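Local coordinates for protein glutamate racemase (Campylobacter jejuni, PDB 3UHF) that belongs to the Asp/Glu/hydantoin racemase family of two-lobed alpha/beta enzymes and holds D-glutamic acid in its pocket, at residues A[164-169]-A[205-210]; A[170-175]-A[180-185]. One frame throughout, in Å; residues are numbered along the deposited sequence.

Interaction 1 of 2, residues A[164-169]-A[205-210]; sequences LATGLF and THFPLL. With DGL (D-glutamic acid), chain C.
The rings of Phe169 and Phe207 meet edge-to-face, Phe169 presenting its edge to one face of Phe207; the centroids lie 5.5 Å apart and the planes stand at 80°. Phe169 CD1 is the ring atom over that face, displaced toward the rim, while Phe207 CZ lies at the edge of the Phe169 ring. One face of Phe169 receives a methyl group, Leu210 CD1, in a CH-pi contact 4.0 Å from the centroid. The stem comes closer than the ring itself: Phe169 CB is 3.4 Å from Phe207 CE1. With CG of Phe169 anti to its carbonyl carbon (chi1 -73°), the ring reaches across to Phe207 and Leu210 together. Thr166 OG1 approaches the far end of the Phe207 ring obliquely, 3.3 Å from CZ, and is buried there without a polar partner. A type I turn from Thr166 to Phe169 brings both residues to this ring. On the other segment, the backbone N of Thr205 gives a nearly straight hydrogen bond to O of D-glutamic acid (2.9 Å, 170°). The ligand N donates to Thr205 OG1, which also shares a hydrogen bond with His206 ND1, tying the imidazole to the ligand-holding hydroxyl. His206 CE1 packs against ligand CG. The Phe169-Phe207-Leu210 cluster sits next to Thr205 and His206, part of the ligand pocket in the loop after strand 199-202 of this racemase-family lobe.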
ATOM      1  N   LEU A 164       8.363  -2.726  13.680  0.55 21.05           N
ATOM      2  CA  LEU A 164       8.723  -1.391  14.166  0.55 20.81           C
ATOM      3  C   LEU A 164       7.885  -0.311  13.501  0.55 18.00           C
ATOM      4  O   LEU A 164       7.718  -0.307  12.281  0.55 18.49           O
ATOM      5  CB  LEU A 164      10.207  -1.082  13.920  0.55 18.84           C
ATOM      6  CG  LEU A 164      11.279  -1.690  14.828  0.55 25.14           C
ATOM      7  CD1 LEU A 164      12.647  -1.178  14.425  0.55 25.94           C
ATOM      8  CD2 LEU A 164      11.013  -1.367  16.282  0.55 28.08           C
ATOM      9  N   ALA A 165       7.364   0.605  14.309  1.00 16.41           N
ATOM     10  CA  ALA A 165       6.703   1.792  13.788  1.00 17.73           C
ATOM     11  C   ALA A 165       7.802   2.775  13.413  1.00 20.92           C
ATOM     12  O   ALA A 165       8.639   3.104  14.240  1.00 22.24           O
ATOM     13  CB  ALA A 165       5.790   2.399  14.843  1.00 20.65           C
ATOM     14  N   THR A 166       7.808   3.232  12.165  1.00 17.79           N
ATOM     15  CA  THR A 166       8.793   4.213  11.726  1.00 16.33           C
ATOM     16  C   THR A 166       8.002   5.401  11.188  1.00 20.89           C
ATOM     17  O   THR A 166       8.042   5.710  10.008  1.00 18.03           O
ATOM     18  CB  THR A 166       9.724   3.638  10.648  1.00 18.53           C
ATOM     19  OG1 THR A 166       8.948   3.193   9.529  1.00 16.81           O
ATOM     20  CG2 THR A 166      10.510   2.440  11.208  1.00 18.01           C
ATOM     21  N   GLY A 167       7.282   6.061  12.090  1.00 21.39           N
ATOM     22  CA  GLY A 167       6.247   7.004  11.713  1.00 28.12           C
ATOM     23  C   GLY A 167       6.681   8.242  10.953  1.00 20.47           C
ATOM     24  O   GLY A 167       5.951   8.727  10.079  1.00 22.92           O
ATOM     25  N   LEU A 168       7.870   8.743  11.265  0.57 17.34           N
ATOM     26  CA  LEU A 168       8.348   9.988  10.667  0.57 16.97           C
ATOM     27  C   LEU A 168       8.643   9.834   9.182  0.57 16.89           C
ATOM     28  O   LEU A 168       8.716  10.820   8.456  0.57 16.20           O
ATOM     29  CB  LEU A 168       9.597  10.503  11.383  0.57 17.11           C
ATOM     30  CG  LEU A 168       9.398  11.718  12.292  0.57 29.50           C
ATOM     31  CD1 LEU A 168       8.722  12.848  11.540  0.57 24.72           C
ATOM     32  CD2 LEU A 168       8.575  11.348  13.502  0.57 28.07           C
ATOM     33  N   PHE A 169       8.825   8.596   8.727  1.00 15.05           N
ATOM     34  CA  PHE A 169       9.095   8.376   7.312  1.00 13.81           C
ATOM     35  C   PHE A 169       7.965   8.940   6.444  1.00 19.23           C
ATOM     36  O   PHE A 169       8.212   9.419   5.344  1.00 17.12           O
ATOM     37  CB  PHE A 169       9.278   6.886   6.987  1.00 15.29           C
ATOM     38  CG  PHE A 169      10.582   6.287   7.467  1.00 16.82           C
ATOM     39  CD1 PHE A 169      10.770   4.899   7.403  1.00 16.80           C
ATOM     40  CD2 PHE A 169      11.611   7.074   7.946  1.00 17.52           C
ATOM     41  CE1 PHE A 169      11.960   4.327   7.827  1.00 20.21           C
ATOM     42  CE2 PHE A 169      12.818   6.507   8.363  1.00 16.25           C
ATOM     43  CZ  PHE A 169      12.979   5.121   8.307  1.00 19.42           C
ATOM     44  N   THR A 205       2.445   2.838   2.357  1.00 16.53           N
ATOM     45  CA  THR A 205       2.400   3.315   0.976  1.00 16.34           C
ATOM     46  C   THR A 205       3.581   4.232   0.634  1.00 18.89           C
ATOM     47  O   THR A 205       4.036   4.269  -0.507  1.00 18.97           O
ATOM     48  CB  THR A 205       1.102   4.105   0.695  1.00 16.89           C
ATOM     49  OG1 THR A 205       0.936   5.118   1.698  1.00 20.42           O
ATOM     50  CG2 THR A 205      -0.106   3.183   0.697  1.00 17.34           C
ATOM     51  N   HIS A 206       4.070   4.974   1.627  1.00 15.67           N
ATOM     52  CA  HIS A 206       5.099   5.977   1.365  1.00 16.24           C
ATOM     53  C   HIS A 206       6.487   5.380   1.246  1.00 16.69           C
ATOM     54  O   HIS A 206       7.400   6.011   0.709  1.00 17.81           O
ATOM     55  CB  HIS A 206       5.128   7.035   2.487  1.00 16.87           C
ATOM     56  CG  HIS A 206       3.922   7.921   2.519  1.00 17.80           C
ATOM     57  ND1 HIS A 206       2.635   7.429   2.534  1.00 16.39           N
ATOM     58  CD2 HIS A 206       3.811   9.274   2.578  1.00 19.27           C
ATOM     59  CE1 HIS A 206       1.780   8.439   2.578  1.00 18.14           C
ATOM     60  NE2 HIS A 206       2.468   9.568   2.602  1.00 21.19           N
ATOM     61  N   PHE A 207       6.664   4.168   1.757  1.00 16.91           N
ATOM     62  CA  PHE A 207       8.023   3.676   1.949  1.00 17.36           C
ATOM     63  C   PHE A 207       8.813   3.284   0.689  1.00 16.48           C
ATOM     64  O   PHE A 207      10.046   3.315   0.728  1.00 21.33           O
ATOM     65  CB  PHE A 207       8.101   2.570   3.014  1.00 17.45           C
ATOM     66  CG  PHE A 207       7.690   3.012   4.416  1.00 18.10           C
ATOM     67  CD1 PHE A 207       7.312   4.329   4.697  1.00 16.96           C
ATOM     68  CD2 PHE A 207       7.707   2.092   5.453  1.00 19.92           C
ATOM     69  CE1 PHE A 207       6.921   4.701   5.990  1.00 15.88           C
ATOM     70  CE2 PHE A 207       7.338   2.445   6.735  1.00 16.89           C
ATOM     71  CZ  PHE A 207       6.941   3.756   7.017  1.00 17.99           C
ATOM     72  N   PRO A 208       8.131   2.906  -0.420  1.00 20.25           N
ATOM     73  CA  PRO A 208       8.942   2.664  -1.620  1.00 21.43           C
ATOM     74  C   PRO A 208       9.788   3.870  -2.059  1.00 19.30           C
ATOM     75  O   PRO A 208      10.819   3.693  -2.714  1.00 22.57           O
ATOM     76  CB  PRO A 208       7.887   2.317  -2.688  1.00 21.71           C
ATOM     77  CG  PRO A 208       6.836   1.590  -1.921  1.00 16.88           C
ATOM     78  CD  PRO A 208       6.753   2.387  -0.595  1.00 19.94           C
ATOM     79  N   LEU A 209       9.368   5.079  -1.696  1.00 17.23           N
ATOM     80  CA  LEU A 209      10.112   6.281  -2.081  1.00 18.50           C
ATOM     81  C   LEU A 209      11.460   6.324  -1.357  1.00 20.96           C
ATOM     82  O   LEU A 209      12.375   7.040  -1.766  1.00 25.27           O
ATOM     83  CB  LEU A 209       9.299   7.552  -1.772  1.00 20.78           C
ATOM     84  CG  LEU A 209       8.192   7.994  -2.742  1.00 29.31           C
ATOM     85  CD1 LEU A 209       8.768   8.379  -4.099  1.00 32.79           C
ATOM     86  CD2 LEU A 209       7.110   6.921  -2.894  1.00 31.44           C
ATOM     87  N   LEU A 210      11.565   5.558  -0.272  1.00 19.07           N
ATOM     88  CA  LEU A 210      12.783   5.480   0.525  1.00 22.25           C
ATOM     89  C   LEU A 210      13.542   4.189   0.268  1.00 23.92           C
ATOM     90  O   LEU A 210      14.518   3.881   0.957  1.00 21.48           O
ATOM     91  CB  LEU A 210      12.434   5.532   2.012  1.00 22.66           C
ATOM     92  CG  LEU A 210      11.650   6.752   2.477  1.00 19.75           C
ATOM     93  CD1 LEU A 210      11.453   6.710   3.981  1.00 18.84           C
ATOM     94  CD2 LEU A 210      12.358   8.051   2.074  1.00 21.09           C
TER
HETATM   95  N   DGL C 260      -1.271   5.323   3.616  1.00 20.48           N
HETATM   96  CA  DGL C 260      -0.716   5.075   4.951  1.00 18.17           C
HETATM   97  C   DGL C 260      -0.193   3.651   5.045  1.00 17.30           C
HETATM   98  O   DGL C 260       0.080   3.003   4.026  1.00 18.20           O
HETATM   99  CB  DGL C 260       0.422   6.048   5.259  1.00 14.84           C
HETATM  100  CG  DGL C 260      -0.050   7.489   5.448  1.00 20.22           C
HETATM  101  CD  DGL C 260      -1.040   7.587   6.589  1.00 25.53           C
HETATM  102  OE1 DGL C 260      -2.255   7.722   6.317  1.00 20.42           O
HETATM  103  OE2 DGL C 260      -0.605   7.487   7.756  1.00 18.98           O
HETATM  104  OXT DGL C 260      -0.001   3.145   6.144  1.00 19.23           O

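Interaction 2 of 2, residues A[170-175]-A[180-185]; sequences VPMVEE and GDFLQS
Met172 and Leu183 bring the two backbones closest, with CA atoms 7.9 Å apart, where the short helix 169-174 faces the first turn of helix 181-191. Two consecutive helices, joined by a short loop, pack side by side, roughly antiparallel, in the alpha/beta lobe carrying strand 161-165. Glu174 N to Val170 O and Glu175 N to Pro171 O continue the first helix to its end. The second starts from Gly180 at the N-cap position, and Gln184 N returns to Gly180 O. One side chain spans the gap. Met172 leaves its helix with CG anti to the carbonyl carbon, runs extended to SD, then bends at chi3 (85°), which turns the terminal methyl onto the neighbouring helix. There Met172 CE sits over the centre of one face of the Phe182 ring, 4.0 Å from the centroid and only 7° off the normal, a CH-pi contact. Met172 SD stands farther above the same ring in a Met-aromatic contact, 5.1 Å from its centroid. Phe182 has CG anti to the backbone N (chi1 -174°), which swings the ring toward Met172 and lays its face beneath the thioether. The Leu183 side chain also packs on Ser213 of helix 211-218, joining a third helix to the pair. The methyl touches backbone as well as side chains: Met172 CE lies 3.8 Å from Leu183 CA and 3.9 Å from Leu183 CD1.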
ATOM      1  N   VAL A 170       6.730   8.883   6.938  1.00 13.35           N
ATOM      2  CA  VAL A 170       5.587   9.360   6.159  1.00 14.09           C
ATOM      3  C   VAL A 170       5.697  10.858   5.836  1.00 17.35           C
ATOM      4  O   VAL A 170       5.724  11.229   4.659  1.00 15.03           O
ATOM      5  CB  VAL A 170       4.217   9.020   6.828  1.00 14.98           C
ATOM      6  CG1 VAL A 170       3.081   9.830   6.185  1.00 15.27           C
ATOM      7  CG2 VAL A 170       3.931   7.505   6.765  1.00 17.40           C
ATOM      8  N   PRO A 171       5.781  11.725   6.864  1.00 17.34           N
ATOM      9  CA  PRO A 171       5.897  13.148   6.502  1.00 14.66           C
ATOM     10  C   PRO A 171       7.215  13.511   5.810  1.00 17.04           C
ATOM     11  O   PRO A 171       7.230  14.470   5.045  1.00 17.74           O
ATOM     12  CB  PRO A 171       5.768  13.878   7.854  1.00 17.47           C
ATOM     13  CG  PRO A 171       6.099  12.857   8.891  1.00 14.75           C
ATOM     14  CD  PRO A 171       5.597  11.545   8.317  1.00 14.29           C
ATOM     15  N   MET A 172       8.304  12.788   6.084  1.00 16.37           N
ATOM     16  CA  MET A 172       9.556  13.042   5.369  1.00 18.31           C
ATOM     17  C   MET A 172       9.394  12.811   3.870  1.00 17.82           C
ATOM     18  O   MET A 172       9.825  13.635   3.061  1.00 19.17           O
ATOM     19  CB  MET A 172      10.704  12.200   5.934  1.00 16.84           C
ATOM     20  CG  MET A 172      11.097  12.672   7.329  1.00 19.59           C
ATOM     21  SD  MET A 172      12.330  11.634   8.132  1.00 21.21           S
ATOM     22  CE  MET A 172      13.834  12.350   7.446  1.00 22.34           C
ATOM     23  N   VAL A 173       8.741  11.707   3.510  1.00 18.60           N
ATOM     24  CA  VAL A 173       8.464  11.423   2.108  1.00 16.80           C
ATOM     25  C   VAL A 173       7.607  12.519   1.497  1.00 18.18           C
ATOM     26  O   VAL A 173       7.853  12.959   0.378  1.00 18.81           O
ATOM     27  CB  VAL A 173       7.783  10.038   1.925  1.00 17.64           C
ATOM     28  CG1 VAL A 173       7.132   9.925   0.551  1.00 19.28           C
ATOM     29  CG2 VAL A 173       8.809   8.933   2.121  1.00 16.86           C
ATOM     30  N   GLU A 174       6.609  12.987   2.237  1.00 17.79           N
ATOM     31  CA  GLU A 174       5.739  14.035   1.699  1.00 19.59           C
ATOM     32  C   GLU A 174       6.481  15.370   1.499  1.00 22.07           C
ATOM     33  O   GLU A 174       6.098  16.160   0.633  1.00 21.99           O
ATOM     34  CB  GLU A 174       4.451  14.172   2.527  1.00 21.14           C
ATOM     35  CG  GLU A 174       3.569  12.908   2.415  1.00 23.08           C
ATOM     36  CD  GLU A 174       2.146  13.097   2.939  1.00 27.86           C
ATOM     37  OE1 GLU A 174       1.435  12.079   3.082  1.00 25.44           O
ATOM     38  OE2 GLU A 174       1.732  14.254   3.196  1.00 25.23           O
ATOM     39  N   GLU A 175       7.542  15.566   2.283  0.69 18.08           N
ATOM     40  CA  GLU A 175       8.421  16.740   2.170  0.69 19.35           C
ATOM     41  C   GLU A 175       9.508  16.544   1.114  0.69 23.41           C
ATOM     42  O   GLU A 175      10.368  17.406   0.923  0.69 21.40           O
ATOM     43  CB  GLU A 175       9.067  17.091   3.524  0.69 23.56           C
ATOM     44  CG  GLU A 175       8.145  17.877   4.456  0.69 27.77           C
ATOM     45  CD  GLU A 175       8.873  18.789   5.453  0.69 33.66           C
ATOM     46  OE1 GLU A 175      10.104  18.990   5.347  0.69 33.87           O
ATOM     47  OE2 GLU A 175       8.192  19.328   6.348  0.69 37.97           O
ATOM     48  N   GLY A 180      19.992  11.566   1.947  1.00 29.49           N
ATOM     49  CA  GLY A 180      20.721  12.635   2.611  1.00 27.43           C
ATOM     50  C   GLY A 180      20.909  12.439   4.108  1.00 27.05           C
ATOM     51  O   GLY A 180      20.448  11.446   4.674  1.00 26.01           O
ATOM     52  N   ASP A 181      21.573  13.403   4.745  1.00 29.63           N
ATOM     53  CA  ASP A 181      21.972  13.303   6.147  1.00 28.65           C
ATOM     54  C   ASP A 181      20.795  13.220   7.118  1.00 29.50           C
ATOM     55  O   ASP A 181      20.857  12.508   8.115  1.00 26.77           O
ATOM     56  CB  ASP A 181      22.841  14.507   6.541  1.00 31.58           C
ATOM     57  CG  ASP A 181      24.230  14.485   5.908  1.00 44.80           C
ATOM     58  OD1 ASP A 181      24.625  13.441   5.368  1.00 43.90           O
ATOM     59  OD2 ASP A 181      24.922  15.530   5.973  1.00 48.97           O
ATOM     60  N   PHE A 182      19.737  13.971   6.836  1.00 24.23           N
ATOM     61  CA  PHE A 182      18.588  14.020   7.729  1.00 26.26           C
ATOM     62  C   PHE A 182      17.878  12.668   7.683  1.00 24.17           C
ATOM     63  O   PHE A 182      17.536  12.096   8.712  1.00 25.08           O
ATOM     64  CB  PHE A 182      17.650  15.163   7.318  1.00 26.62           C
ATOM     65  CG  PHE A 182      16.493  15.395   8.262  1.00 26.71           C
ATOM     66  CD1 PHE A 182      16.513  14.916   9.564  1.00 30.61           C
ATOM     67  CD2 PHE A 182      15.379  16.095   7.832  1.00 24.05           C
ATOM     68  CE1 PHE A 182      15.439  15.136  10.422  1.00 27.39           C
ATOM     69  CE2 PHE A 182      14.298  16.329   8.689  1.00 27.00           C
ATOM     70  CZ  PHE A 182      14.334  15.846   9.983  1.00 25.15           C
ATOM     71  N   LEU A 183      17.684  12.130   6.487  1.00 19.48           N
ATOM     72  CA  LEU A 183      17.089  10.797   6.400  1.00 22.19           C
ATOM     73  C   LEU A 183      17.990   9.734   7.053  1.00 21.68           C
ATOM     74  O   LEU A 183      17.503   8.809   7.706  1.00 21.05           O
ATOM     75  CB  LEU A 183      16.766  10.435   4.952  1.00 23.54           C
ATOM     76  CG  LEU A 183      16.073   9.079   4.773  1.00 24.15           C
ATOM     77  CD1 LEU A 183      14.634   9.133   5.314  1.00 21.80           C
ATOM     78  CD2 LEU A 183      16.080   8.693   3.315  1.00 21.40           C
ATOM     79  N   GLN A 184      19.302   9.862   6.886  1.00 23.99           N
ATOM     80  CA  GLN A 184      20.223   8.922   7.521  1.00 24.46           C
ATOM     81  C   GLN A 184      20.016   8.951   9.030  1.00 24.55           C
ATOM     82  O   GLN A 184      20.038   7.913   9.688  1.00 22.17           O
ATOM     83  CB  GLN A 184      21.674   9.277   7.191  1.00 23.34           C
ATOM     84  CG  GLN A 184      22.707   8.466   7.971  1.00 29.67           C
ATOM     85  CD  GLN A 184      22.776   7.015   7.514  1.00 33.59           C
ATOM     86  OE1 GLN A 184      22.349   6.677   6.407  1.00 34.40           O
ATOM     87  NE2 GLN A 184      23.308   6.149   8.370  1.00 29.51           N
ATOM     88  N   SER A 185      19.813  10.145   9.581  0.61 21.83           N
ATOM     89  CA  SER A 185      19.608  10.282  11.021  0.61 22.15           C
ATOM     90  C   SER A 185      18.302   9.636  11.488  0.61 18.59           C
ATOM     91  O   SER A 185      18.236   9.069  12.581  0.61 20.81           O
ATOM     92  CB  SER A 185      19.646  11.757  11.427  0.61 24.32           C
ATOM     93  OG  SER A 185      20.924  12.313  11.166  0.61 24.93           O
TER

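Overall arrangement
From the N terminus, the chain leaves strand 161-165, turns through 166-169 and enters helix 169-174. Interaction 2 closes the short loop between this helix and helix 181-191. The chain then returns through strand 199-202 to segment 205-210, where interaction 1 closes the larger loop, with interaction 2 nested inside it. Their centres are 9 Å apart and they touch directly: His206 NE2 probably hydrogen-bonds Glu174 OE1 (2.8 Å), while Val173 packs on Leu210. Together they join the loops that follow strands 161-165 and 199-202 of the four-stranded parallel sheet to helices 169-174 and 181-191, and connect these helices to the D-glutamic acid pocket through His206 and Val170.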